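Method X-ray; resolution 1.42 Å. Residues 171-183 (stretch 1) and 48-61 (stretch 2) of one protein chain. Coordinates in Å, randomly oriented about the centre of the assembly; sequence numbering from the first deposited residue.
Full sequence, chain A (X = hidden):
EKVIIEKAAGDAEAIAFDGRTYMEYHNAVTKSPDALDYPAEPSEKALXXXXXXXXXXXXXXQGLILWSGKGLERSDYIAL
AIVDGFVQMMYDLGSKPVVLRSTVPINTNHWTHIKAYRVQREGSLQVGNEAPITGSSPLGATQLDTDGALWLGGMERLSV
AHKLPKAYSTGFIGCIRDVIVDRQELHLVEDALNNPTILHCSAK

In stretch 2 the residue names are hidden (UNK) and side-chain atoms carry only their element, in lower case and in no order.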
# COMPACT_ATOMS: atom_id res chain seq x y z
N GLY A 171 12.02 3.21 -3.21
CA GLY A 171 11.28 4.14 -2.37
C GLY A 171 10.44 5.07 -3.21
O GLY A 171 10.87 5.55 -4.25
N PHE A 172 9.21 5.32 -2.75
CA PHE A 172 8.31 6.22 -3.44
C PHE A 172 8.82 7.65 -3.37
O PHE A 172 9.25 8.11 -2.31
CB PHE A 172 6.93 6.16 -2.79
CG PHE A 172 5.94 7.14 -3.36
CD1 PHE A 172 5.45 8.16 -2.58
CD2 PHE A 172 5.49 7.02 -4.66
CE1 PHE A 172 4.53 9.07 -3.08
CE2 PHE A 172 4.57 7.92 -5.18
CZ PHE A 172 4.10 8.95 -4.38
N ILE A 173 8.77 8.36 -4.49
CA ILE A 173 9.08 9.78 -4.51
C ILE A 173 7.82 10.50 -4.96
O ILE A 173 7.33 10.27 -6.06
CB ILE A 173 10.25 10.11 -5.45
CG1 ILE A 173 11.52 9.41 -4.98
CG2 ILE A 173 10.44 11.63 -5.51
CD1 ILE A 173 12.71 9.57 -5.90
N GLY A 174 7.28 11.34 -4.09
CA GLY A 174 6.06 12.05 -4.39
C GLY A 174 5.35 12.44 -3.11
O GLY A 174 5.97 12.53 -2.05
N CYS A 175 4.05 12.68 -3.20
CA CYS A 175 3.27 13.06 -2.04
C CYS A 175 2.07 12.16 -1.85
O CYS A 175 1.53 11.63 -2.82
CB CYS A 175 2.79 14.49 -2.19
SG CYS A 175 4.11 15.70 -2.32
N ILE A 176 1.67 12.01 -0.59
CA ILE A 176 0.51 11.20 -0.25
C ILE A 176 -0.38 11.95 0.73
O ILE A 176 0.11 12.67 1.60
CB ILE A 176 0.95 9.86 0.38
CG1 ILE A 176 1.87 9.11 -0.59
CG2 ILE A 176 -0.28 9.02 0.73
CD1 ILE A 176 2.41 7.82 -0.05
N ARG A 177 -1.69 11.79 0.59
CA ARG A 177 -2.64 12.38 1.52
C ARG A 177 -3.88 11.51 1.62
O ARG A 177 -4.13 10.66 0.76
CB ARG A 177 -3.03 13.79 1.06
CG ARG A 177 -3.98 13.82 -0.13
CD ARG A 177 -4.17 15.20 -0.74
NE ARG A 177 -5.14 15.16 -1.83
CZ ARG A 177 -5.40 16.17 -2.65
NH1 ARG A 177 -6.31 16.03 -3.60
NH2 ARG A 177 -4.76 17.33 -2.52
N ASP A 178 -4.64 11.73 2.68
CA ASP A 178 -5.94 11.09 2.89
C ASP A 178 -5.91 9.58 2.72
O ASP A 178 -6.63 9.00 1.89
CB ASP A 178 -6.97 11.72 1.96
CG ASP A 178 -7.24 13.17 2.30
OD1 ASP A 178 -7.67 13.93 1.41
OD2 ASP A 178 -7.05 13.63 3.44
N VAL A 179 -5.07 8.93 3.52
CA VAL A 179 -4.94 7.49 3.49
C VAL A 179 -5.97 6.85 4.42
O VAL A 179 -6.00 7.15 5.62
CB VAL A 179 -3.52 7.04 3.89
CG1 VAL A 179 -3.39 5.53 3.81
CG2 VAL A 179 -2.48 7.71 3.00
N ILE A 180 -6.82 6.00 3.85
CA ILE A 180 -7.85 5.30 4.61
C ILE A 180 -7.56 3.81 4.53
O ILE A 180 -7.54 3.24 3.45
CB ILE A 180 -9.25 5.58 4.05
CG1 ILE A 180 -9.44 7.07 3.73
CG2 ILE A 180 -10.32 5.07 5.02
CD1 ILE A 180 -9.33 8.00 4.91
N VAL A 181 -7.33 3.20 5.69
CA VAL A 181 -7.04 1.77 5.76
C VAL A 181 -8.15 1.10 6.55
O VAL A 181 -8.37 1.43 7.71
CB VAL A 181 -5.69 1.51 6.44
CG1 VAL A 181 -5.40 0.02 6.50
CG2 VAL A 181 -4.58 2.26 5.72
N ASP A 182 -8.85 0.17 5.92
CA ASP A 182 -9.90 -0.57 6.60
C ASP A 182 -10.86 0.33 7.37
O ASP A 182 -11.12 0.12 8.55
CB ASP A 182 -9.27 -1.62 7.51
CG ASP A 182 -8.53 -2.68 6.73
OD1 ASP A 182 -7.52 -3.20 7.24
OD2 ASP A 182 -8.88 -3.03 5.58
N ARG A 183 -11.37 1.35 6.69
CA ARG A 183 -12.37 2.25 7.27
C ARG A 183 -11.83 3.30 8.23
O ARG A 183 -12.60 4.05 8.81
CB ARG A 183 -13.48 1.45 7.98
CG ARG A 183 -14.25 0.51 7.08
CD ARG A 183 -15.35 -0.25 7.80
NE ARG A 183 -16.47 0.61 8.17
CZ ARG A 183 -17.60 0.19 8.73
NH1 ARG A 183 -18.56 1.05 9.02
NH2 ARG A 183 -17.76 -1.10 9.01
N UNK A 48 -9.81 -11.44 6.45
CA UNK A 48 -10.68 -11.81 5.35
C UNK A 48 -10.61 -10.78 4.24
O UNK A 48 -10.80 -11.11 3.07
c UNK A 48 -12.12 -11.89 5.85
c UNK A 48 -12.34 -12.95 6.90
o UNK A 48 -11.81 -15.27 7.04
c UNK A 48 -12.22 -14.35 6.34
n UNK A 48 -12.55 -14.51 5.06
N UNK A 49 -10.32 -9.53 4.60
CA UNK A 49 -10.31 -8.45 3.63
C UNK A 49 -9.28 -7.37 3.93
O UNK A 49 -8.68 -7.34 5.01
c UNK A 49 -11.68 -7.79 3.58
o UNK A 49 -11.97 -7.14 4.80
N UNK A 50 -9.07 -6.52 2.93
CA UNK A 50 -8.23 -5.33 3.06
C UNK A 50 -8.88 -4.25 2.23
O UNK A 50 -9.38 -4.52 1.14
o UNK A 50 -5.42 -6.16 4.34
c UNK A 50 -6.00 -6.52 3.31
c UNK A 50 -6.82 -5.55 2.50
n UNK A 50 -5.93 -7.75 2.85
N UNK A 51 -8.87 -3.02 2.73
CA UNK A 51 -9.40 -1.89 1.99
C UNK A 51 -8.44 -0.73 2.12
O UNK A 51 -8.05 -0.36 3.23
c UNK A 51 -13.09 -4.28 2.06
c UNK A 51 -10.79 -1.50 2.50
c UNK A 51 -12.85 -2.30 1.13
c UNK A 51 -11.88 -2.44 2.07
n UNK A 51 -12.06 -3.68 2.63
n UNK A 51 -13.59 -3.46 1.15
N UNK A 52 -8.03 -0.18 0.98
CA UNK A 52 -7.12 0.96 0.95
C UNK A 52 -7.68 2.05 0.05
O UNK A 52 -8.17 1.77 -1.04
c UNK A 52 -5.03 -1.84 0.52
c UNK A 52 -3.96 -1.44 3.03
c UNK A 52 -3.88 -2.68 2.44
c UNK A 52 -5.76 0.54 0.37
c UNK A 52 -4.56 -0.40 2.36
c UNK A 52 -4.42 -2.88 1.19
c UNK A 52 -5.11 -0.59 1.10
N UNK A 53 -7.58 3.28 0.51
CA UNK A 53 -7.94 4.44 -0.28
C UNK A 53 -6.90 5.48 0.03
O UNK A 53 -6.47 5.61 1.17
c UNK A 53 -9.31 4.98 0.09
o UNK A 53 -12.71 4.68 0.14
o UNK A 53 -11.75 6.14 -1.17
c UNK A 53 -10.48 4.23 -0.50
c UNK A 53 -11.74 5.07 -0.52
N UNK A 54 -6.48 6.22 -0.99
CA UNK A 54 -5.50 7.28 -0.79
C UNK A 54 -5.40 8.12 -2.04
O UNK A 54 -5.89 7.75 -3.09
c UNK A 54 -3.37 5.90 -1.52
c UNK A 54 -4.12 6.70 -0.45
c UNK A 54 -1.88 5.82 -1.21
c UNK A 54 -3.95 4.50 -1.69
N UNK A 55 -4.77 9.28 -1.90
CA UNK A 55 -4.50 10.12 -3.05
C UNK A 55 -3.01 10.34 -3.09
O UNK A 55 -2.38 10.53 -2.05
c UNK A 55 -5.25 11.44 -2.96
o UNK A 55 -6.61 11.24 -3.32
N UNK A 56 -2.43 10.28 -4.29
CA UNK A 56 -1.00 10.49 -4.43
C UNK A 56 -0.73 11.45 -5.57
O UNK A 56 -1.56 11.65 -6.45
c UNK A 56 -0.52 8.55 -6.02
c UNK A 56 0.40 7.39 -6.35
c UNK A 56 -0.23 9.16 -4.64
c UNK A 56 -0.55 8.17 -3.52
N UNK A 57 0.46 12.03 -5.53
CA UNK A 57 0.90 12.97 -6.54
C UNK A 57 2.35 12.60 -6.79
O UNK A 57 3.15 12.55 -5.86
c UNK A 57 1.09 16.84 -6.33
c UNK A 57 1.17 15.48 -7.00
n UNK A 57 1.41 19.26 -6.55
c UNK A 57 1.55 17.95 -7.24
c UNK A 57 0.77 14.40 -6.02
N UNK A 58 2.70 12.32 -8.04
CA UNK A 58 4.03 11.82 -8.32
C UNK A 58 4.44 11.93 -9.77
O UNK A 58 3.60 12.06 -10.66
o UNK A 58 5.42 9.83 -7.99
c UNK A 58 3.27 9.45 -8.83
c UNK A 58 4.09 10.33 -7.88
N UNK A 59 5.75 11.88 -9.99
CA UNK A 59 6.35 11.81 -11.32
C UNK A 59 7.03 10.46 -11.49
O UNK A 59 7.62 10.18 -12.53
c UNK A 59 7.99 15.34 -11.47
c UNK A 59 7.39 12.90 -11.51
o UNK A 59 8.15 15.99 -12.52
c UNK A 59 6.87 14.32 -11.42
o UNK A 59 8.71 15.50 -10.47
N UNK A 60 6.97 9.63 -10.46
CA UNK A 60 7.65 8.34 -10.45
C UNK A 60 7.02 7.33 -11.39
O UNK A 60 5.80 7.23 -11.49
c UNK A 60 7.68 7.78 -9.03
N UNK A 61 7.87 6.56 -12.08
CA UNK A 61 7.41 5.46 -12.91
C UNK A 61 7.66 4.13 -12.20
O UNK A 61 7.22 3.08 -12.68
c UNK A 61 8.10 5.45 -14.28
o UNK A 61 9.53 5.47 -14.11
c UNK A 61 7.77 6.71 -15.08
O HOH W 1 -11.24 -4.50 5.02
O HOH W 2 -8.51 -5.91 7.18
O HOH W 3 -7.69 13.52 -4.67
O HOH W 4 8.01 11.85 -8.14

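Position 48 has three side-chain carbons, the third carrying one oxygen and one nitrogen, and it reaches nothing on stretch 1: Q48. Position 49 has one carbon and one oxygen, the oxygen 2.7 Å from water 1, which donates to OD2 of D182: S49. Position 50 carries two carbons, then an oxygen and a nitrogen; its CA lies 3.5 Å from D182 OD2: N50.

Position 51 holds one carbon and a five-membered ring of three carbons and two nitrogens, its edge near D182 OD2: H51. Its backbone N donates to D182 OD2 at 2.9 Å, and D182 N returns a bond to H51 O, also 2.9 Å, so the aspartate extends the ladder past the strand's end. Position 52, one carbon and a six-carbon ring, meets V181 CG1 at 4.0 Å: F52, the contact atom being CE1. Position 53 has three carbons ending in two oxygens, its CB 4.0 Å from I180 CB: E53.

Position 54 has four carbons forked at the second, a leucine. L54 touches V179 CG2 through CB at 4.0 Å and I176 CG2 through CD1 at 4.1 Å. Position 55, one carbon and one oxygen, lets R177 NE come within 3.9 Å of its CB: S55. Water 3 joins S55 OG to R177 NH1. Position 56 has four carbons forked at the first, one arm two carbons long: I56, whose CG2 packs 3.9 Å from I176 CG1.

Position 57 is four carbons in a row ending in nitrogen: K57, all trans, its CB 4.3 Å from C175 CB and its end leading away. Position 58, one carbon bearing an oxygen and a carbon, is T58; OG1 donates to I173 O at 2.8 Å and accepts from the backbone N of position 60 at 2.9 Å. Position 59, three carbons and two oxygens, makes no direct contact: E59, its N donating to water 4, which donates to I173 O. Position 60, a single carbon, sits 3.9 Å from I173 O: A60. Position 61, one carbon with an oxygen and a carbon, is out of reach: T61.

The rule is an antiparallel ladder with paired backbone bonds at C175–K57, R177–S55 and I180–E53. A one-residue bulge between R177 and I180 shifts the register, yet I176, V181, I56 and F52 still share one face, while C175, R177, I180, E53, S55 and K57 line the other. At the corner, G174 is required: a CB would clash with K57 O and T58 CB.

Stretch 2 48-61: QSNHFELSIKTEAT
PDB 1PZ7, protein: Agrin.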